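Local coordinates for YchF GTP-binding protein (Schizosaccharomyces pombe, PDB 1NI3) that hydrolyses ATP, and GTP less efficiently, with magnesium as cofactor, and negatively regulates the G2/M transition of the cell cycle, at residues E184-L196 / W208-L221. Numbering follows the deposited sequence.
Sequences EEQAIIEKVYQYL and WSNREVEIINSLYL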
loop_
_atom_site.group_PDB
_atom_site.type_symbol
_atom_site.label_atom_id
_atom_site.label_comp_id
_atom_site.label_asym_id
_atom_site.label_seq_id
_atom_site.Cartn_x
_atom_site.Cartn_y
_atom_site.Cartn_z
ATOM N N GLU A 184 26.055 15.779 12.105
ATOM C CA GLU A 184 26.036 14.557 11.305
ATOM C C GLU A 184 24.690 14.495 10.583
ATOM O O GLU A 184 24.609 14.064 9.436
ATOM C CB GLU A 184 26.201 13.327 12.211
ATOM C CG GLU A 184 26.164 11.974 11.482
ATOM C CD GLU A 184 25.109 11.014 12.036
ATOM O OE1 GLU A 184 25.076 9.836 11.608
ATOM O OE2 GLU A 184 24.302 11.441 12.889
ATOM N N GLU A 185 23.641 14.944 11.269
ATOM C CA GLU A 185 22.291 14.946 10.718
ATOM C C GLU A 185 22.202 15.908 9.541
ATOM O O GLU A 185 21.570 15.620 8.521
ATOM C CB GLU A 185 21.288 15.377 11.790
ATOM C CG GLU A 185 19.851 14.977 11.474
ATOM C CD GLU A 185 18.830 15.640 12.378
ATOM O OE1 GLU A 185 19.095 15.744 13.594
ATOM O OE2 GLU A 185 17.753 16.038 11.880
ATOM N N GLN A 186 22.836 17.064 9.699
ATOM C CA GLN A 186 22.841 18.087 8.665
ATOM C C GLN A 186 23.598 17.584 7.441
ATOM O O GLN A 186 23.219 17.868 6.309
ATOM C CB GLN A 186 23.486 19.371 9.208
ATOM C CG GLN A 186 23.421 20.561 8.260
ATOM C CD GLN A 186 23.454 21.898 8.988
ATOM O OE1 GLN A 186 23.495 22.956 8.361
ATOM N NE2 GLN A 186 23.414 21.856 10.316
ATOM N N ALA A 187 24.665 16.827 7.668
ATOM C CA ALA A 187 25.445 16.299 6.559
ATOM C C ALA A 187 24.584 15.319 5.755
ATOM O O ALA A 187 24.696 15.239 4.525
ATOM C CB ALA A 187 26.682 15.597 7.076
ATOM N N ILE A 188 23.725 14.584 6.460
ATOM C CA ILE A 188 22.838 13.606 5.850
ATOM C C ILE A 188 21.691 14.310 5.136
ATOM O O ILE A 188 21.400 14.012 3.976
ATOM C CB ILE A 188 22.280 12.659 6.917
ATOM C CG1 ILE A 188 23.442 11.896 7.548
ATOM C CG2 ILE A 188 21.244 11.719 6.307
ATOM C CD1 ILE A 188 23.057 10.994 8.689
ATOM N N ILE A 189 21.034 15.240 5.823
ATOM C CA ILE A 189 19.949 15.965 5.193
ATOM C C ILE A 189 20.493 16.555 3.900
ATOM O O ILE A 189 19.781 16.665 2.900
ATOM C CB ILE A 189 19.422 17.106 6.090
ATOM C CG1 ILE A 189 18.279 16.597 6.963
ATOM C CG2 ILE A 189 18.948 18.278 5.221
ATOM C CD1 ILE A 189 18.656 15.485 7.871
ATOM N N GLU A 190 21.765 16.935 3.936
ATOM C CA GLU A 190 22.434 17.514 2.783
ATOM C C GLU A 190 22.387 16.531 1.616
ATOM O O GLU A 190 22.048 16.905 0.492
ATOM C CB GLU A 190 23.885 17.827 3.135
ATOM C CG GLU A 190 24.504 18.972 2.343
ATOM C CD GLU A 190 23.825 20.295 2.627
ATOM O OE1 GLU A 190 22.956 20.708 1.823
ATOM O OE2 GLU A 190 24.155 20.918 3.663
ATOM N N LYS A 191 22.738 15.276 1.888
ATOM C CA LYS A 191 22.719 14.232 0.866
ATOM C C LYS A 191 21.296 14.023 0.362
ATOM O O LYS A 191 21.080 13.839 -0.831
ATOM C CB LYS A 191 23.249 12.909 1.436
ATOM C CG LYS A 191 24.757 12.842 1.642
ATOM C CD LYS A 191 25.174 11.496 2.259
ATOM C CE LYS A 191 24.719 10.306 1.418
ATOM N NZ LYS A 191 24.946 9.013 2.123
ATOM N N VAL A 192 20.333 14.038 1.283
ATOM C CA VAL A 192 18.922 13.862 0.930
ATOM C C VAL A 192 18.553 14.915 -0.113
ATOM O O VAL A 192 17.858 14.616 -1.087
ATOM C CB VAL A 192 18.012 14.048 2.148
ATOM C CG1 VAL A 192 16.565 14.017 1.721
ATOM C CG2 VAL A 192 18.292 12.955 3.157
ATOM N N TYR A 193 19.013 16.146 0.105
ATOM C CA TYR A 193 18.742 17.239 -0.812
ATOM C C TYR A 193 19.492 16.937 -2.097
ATOM O O TYR A 193 18.906 16.885 -3.180
ATOM C CB TYR A 193 19.241 18.552 -0.229
ATOM C CG TYR A 193 18.784 19.755 -1.017
ATOM C CD1 TYR A 193 17.528 20.322 -0.800
ATOM C CD2 TYR A 193 19.597 20.312 -1.998
ATOM C CE1 TYR A 193 17.095 21.422 -1.541
ATOM C CE2 TYR A 193 19.183 21.405 -2.747
ATOM C CZ TYR A 193 17.931 21.957 -2.516
ATOM O OH TYR A 193 17.531 23.043 -3.257
ATOM N N GLN A 194 20.800 16.749 -1.961
ATOM C CA GLN A 194 21.673 16.410 -3.081
ATOM C C GLN A 194 20.954 15.434 -4.011
ATOM O O GLN A 194 20.876 15.657 -5.214
ATOM C CB GLN A 194 22.944 15.743 -2.544
ATOM C CG GLN A 194 24.177 16.633 -2.466
ATOM C CD GLN A 194 24.975 16.612 -3.758
ATOM O OE1 GLN A 194 25.478 15.563 -4.175
ATOM N NE2 GLN A 194 25.098 17.769 -4.401
ATOM N N TYR A 195 20.435 14.351 -3.435
ATOM C CA TYR A 195 19.737 13.316 -4.197
ATOM C C TYR A 195 18.525 13.899 -4.904
ATOM O O TYR A 195 18.439 13.872 -6.128
ATOM C CB TYR A 195 19.283 12.171 -3.266
ATOM C CG TYR A 195 19.048 10.829 -3.948
ATOM C CD1 TYR A 195 20.075 9.887 -4.051
ATOM C CD2 TYR A 195 17.804 10.507 -4.511
ATOM C CE1 TYR A 195 19.874 8.660 -4.702
ATOM C CE2 TYR A 195 17.594 9.280 -5.160
ATOM C CZ TYR A 195 18.636 8.367 -5.253
ATOM O OH TYR A 195 18.450 7.174 -5.920
ATOM N N LEU A 196 17.593 14.430 -4.120
ATOM C CA LEU A 196 16.363 15.006 -4.651
ATOM C C LEU A 196 16.603 15.997 -5.779
ATOM O O LEU A 196 15.774 16.144 -6.679
ATOM C CB LEU A 196 15.595 15.707 -3.537
ATOM C CG LEU A 196 15.112 14.761 -2.446
ATOM C CD1 LEU A 196 14.480 15.568 -1.333
ATOM C CD2 LEU A 196 14.121 13.762 -3.027
ATOM N N TRP A 208 20.423 4.167 1.082
ATOM C CA TRP A 208 20.715 4.747 2.381
ATOM C C TRP A 208 21.011 3.688 3.418
ATOM O O TRP A 208 20.698 2.515 3.224
ATOM C CB TRP A 208 19.542 5.611 2.841
ATOM C CG TRP A 208 19.013 6.472 1.770
ATOM C CD1 TRP A 208 17.963 6.192 0.941
ATOM C CD2 TRP A 208 19.532 7.737 1.351
ATOM N NE1 TRP A 208 17.795 7.207 0.027
ATOM C CE2 TRP A 208 18.749 8.167 0.254
ATOM C CE3 TRP A 208 20.580 8.552 1.789
ATOM C CZ2 TRP A 208 18.990 9.373 -0.410
ATOM C CZ3 TRP A 208 20.814 9.747 1.130
ATOM C CH2 TRP A 208 20.026 10.144 0.045
ATOM N N SER A 209 21.614 4.118 4.520
ATOM C CA SER A 209 21.948 3.226 5.618
ATOM C C SER A 209 20.778 3.256 6.600
ATOM O O SER A 209 19.897 4.116 6.498
ATOM C CB SER A 209 23.197 3.714 6.330
ATOM O OG SER A 209 22.941 4.941 6.970
ATOM N N ASN A 210 20.768 2.337 7.562
ATOM C CA ASN A 210 19.686 2.300 8.534
ATOM C C ASN A 210 19.515 3.652 9.232
ATOM O O ASN A 210 18.389 4.127 9.418
ATOM C CB ASN A 210 19.929 1.177 9.548
ATOM C CG ASN A 210 19.658 -0.196 8.960
ATOM O OD1 ASN A 210 19.617 -1.205 9.672
ATOM N ND2 ASN A 210 19.467 -0.238 7.649
ATOM N N ARG A 211 20.626 4.281 9.596
ATOM C CA ARG A 211 20.587 5.586 10.243
ATOM C C ARG A 211 19.955 6.623 9.326
ATOM O O ARG A 211 19.093 7.388 9.743
ATOM C CB ARG A 211 22.006 6.026 10.594
ATOM C CG ARG A 211 22.102 7.438 11.124
ATOM C CD ARG A 211 21.349 7.569 12.427
ATOM N NE ARG A 211 21.592 8.868 13.034
ATOM C CZ ARG A 211 20.635 9.672 13.477
ATOM N NH1 ARG A 211 19.363 9.306 13.381
ATOM N NH2 ARG A 211 20.954 10.845 14.009
ATOM N N GLU A 212 20.411 6.649 8.080
ATOM C CA GLU A 212 19.911 7.595 7.092
ATOM C C GLU A 212 18.433 7.377 6.830
ATOM O O GLU A 212 17.667 8.331 6.669
ATOM C CB GLU A 212 20.693 7.447 5.797
ATOM C CG GLU A 212 22.143 7.804 5.972
ATOM C CD GLU A 212 22.969 7.508 4.748
ATOM O OE1 GLU A 212 24.072 8.073 4.624
ATOM O OE2 GLU A 212 22.519 6.712 3.901
ATOM N N VAL A 213 18.027 6.116 6.789
ATOM C CA VAL A 213 16.624 5.801 6.566
ATOM C C VAL A 213 15.828 6.369 7.732
ATOM O O VAL A 213 14.757 6.954 7.557
ATOM C CB VAL A 213 16.409 4.275 6.477
ATOM C CG1 VAL A 213 14.940 3.941 6.698
ATOM C CG2 VAL A 213 16.855 3.769 5.117
ATOM N N GLU A 214 16.381 6.194 8.924
ATOM C CA GLU A 214 15.758 6.681 10.140
ATOM C C GLU A 214 15.516 8.181 10.060
ATOM O O GLU A 214 14.404 8.665 10.284
ATOM C CB GLU A 214 16.672 6.364 11.311
ATOM C CG GLU A 214 16.110 6.690 12.651
ATOM C CD GLU A 214 17.067 6.335 13.739
ATOM O OE1 GLU A 214 18.206 6.848 13.692
ATOM O OE2 GLU A 214 16.692 5.528 14.619
ATOM N N ILE A 215 16.566 8.922 9.738
ATOM C CA ILE A 215 16.441 10.369 9.634
ATOM C C ILE A 215 15.402 10.714 8.589
ATOM O O ILE A 215 14.446 11.423 8.870
ATOM C CB ILE A 215 17.774 11.013 9.252
ATOM C CG1 ILE A 215 18.756 10.846 10.415
ATOM C CG2 ILE A 215 17.571 12.484 8.904
ATOM C CD1 ILE A 215 20.131 11.361 10.149
ATOM N N ILE A 216 15.576 10.205 7.383
ATOM C CA ILE A 216 14.618 10.498 6.341
ATOM C C ILE A 216 13.166 10.315 6.809
ATOM O O ILE A 216 12.366 11.242 6.695
ATOM C CB ILE A 216 14.914 9.646 5.109
ATOM C CG1 ILE A 216 16.320 9.984 4.601
ATOM C CG2 ILE A 216 13.895 9.923 4.015
ATOM C CD1 ILE A 216 16.743 9.231 3.367
ATOM N N ASN A 217 12.826 9.155 7.369
ATOM C CA ASN A 217 11.449 8.934 7.841
ATOM C C ASN A 217 10.879 10.100 8.644
ATOM O O ASN A 217 9.673 10.375 8.604
ATOM C CB ASN A 217 11.358 7.667 8.684
ATOM C CG ASN A 217 11.486 6.429 7.861
ATOM O OD1 ASN A 217 10.947 6.341 6.758
ATOM N ND2 ASN A 217 12.176 5.439 8.402
ATOM N N SER A 218 11.742 10.772 9.391
ATOM C CA SER A 218 11.297 11.898 10.191
ATOM C C SER A 218 10.893 13.054 9.290
ATOM O O SER A 218 10.324 14.031 9.763
ATOM C CB SER A 218 12.413 12.380 11.101
ATOM O OG SER A 218 13.475 12.925 10.313
ATOM N N LEU A 219 11.176 12.959 7.998
ATOM C CA LEU A 219 10.812 14.051 7.105
ATOM C C LEU A 219 9.506 13.822 6.353
ATOM O O LEU A 219 9.024 14.708 5.641
ATOM C CB LEU A 219 11.925 14.303 6.095
ATOM C CG LEU A 219 13.318 14.556 6.670
ATOM C CD1 LEU A 219 14.290 14.764 5.529
ATOM C CD2 LEU A 219 13.288 15.760 7.589
ATOM N N TYR A 220 8.944 12.631 6.514
ATOM C CA TYR A 220 7.694 12.261 5.858
ATOM C C TYR A 220 7.625 12.745 4.408
ATOM O O TYR A 220 6.606 13.285 3.958
ATOM C CB TYR A 220 6.513 12.803 6.670
ATOM C CG TYR A 220 6.590 12.394 8.115
ATOM C CD1 TYR A 220 7.468 13.025 8.981
ATOM C CD2 TYR A 220 5.858 11.303 8.597
ATOM C CE1 TYR A 220 7.622 12.585 10.283
ATOM C CE2 TYR A 220 6.012 10.854 9.904
ATOM C CZ TYR A 220 6.900 11.503 10.743
ATOM O OH TYR A 220 7.069 11.070 12.037
ATOM N N LEU A 221 8.710 12.529 3.672
ATOM C CA LEU A 221 8.778 12.968 2.279
ATOM C C LEU A 221 7.760 12.274 1.381
ATOM O O LEU A 221 7.454 11.100 1.559
ATOM C CB LEU A 221 10.185 12.732 1.727
ATOM C CG LEU A 221 11.312 13.418 2.500
ATOM C CD1 LEU A 221 12.649 13.103 1.862
ATOM C CD2 LEU A 221 11.066 14.912 2.519
#
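The helical segment 184-196 and helix 210-217 pack with their axes 10.4 Å apart at closest approach and crossed at -79°, coming nearest where the CA atoms of Ile188 and Glu212 are 6.8 Å apart. The contact lies in the OBG-type G region, away from the nucleotide site, and joins short helix 210-217 to helix 179-199, which also packs on helix 140-168. Ile215 turns its CD1 onto Ile188 CD1 and Glu185 CG, while its other branch, CG2, meets Ile189 CD1. Val192 divides its two methyls: CG2 lies on Ile216 CG1 at 3.8 Å, and CG1 faces Leu221 CD1. Trp208 pushes the CZ2-CH2-CZ3 rim of its indole between Lys191 and Tyr195; the tyrosine ring meets it obliquely, planes 58° apart, while Ile216 CD1 covers one indole face and NE1 donates a hydrogen bond to Ile203 O. Lys191 runs past this rim, its chain bent at chi3 (57°), and NZ makes a hydrogen-bonded salt bridge to Glu212 OE1 at 2.8 Å, on the syn side but tilted out of the carboxylate plane. OE2 accepts from Ser209 N, which sits above that plane, and Ser209 OG accepts from Glu212 N, completing a capping box. Replacing Glu212 by alanine is likely to leave the Lys191 ammonium without its mate and Ser209 N without its side-chain acceptor, weakening the helix start. Poorly ordered Glu184 makes a long, weak salt bridge to Arg211, which also pairs with Glu214. Glu212 thus ties helix capping to helix pairing, beside a buried row of aliphatic side chains with charged pairs at its more exposed margin.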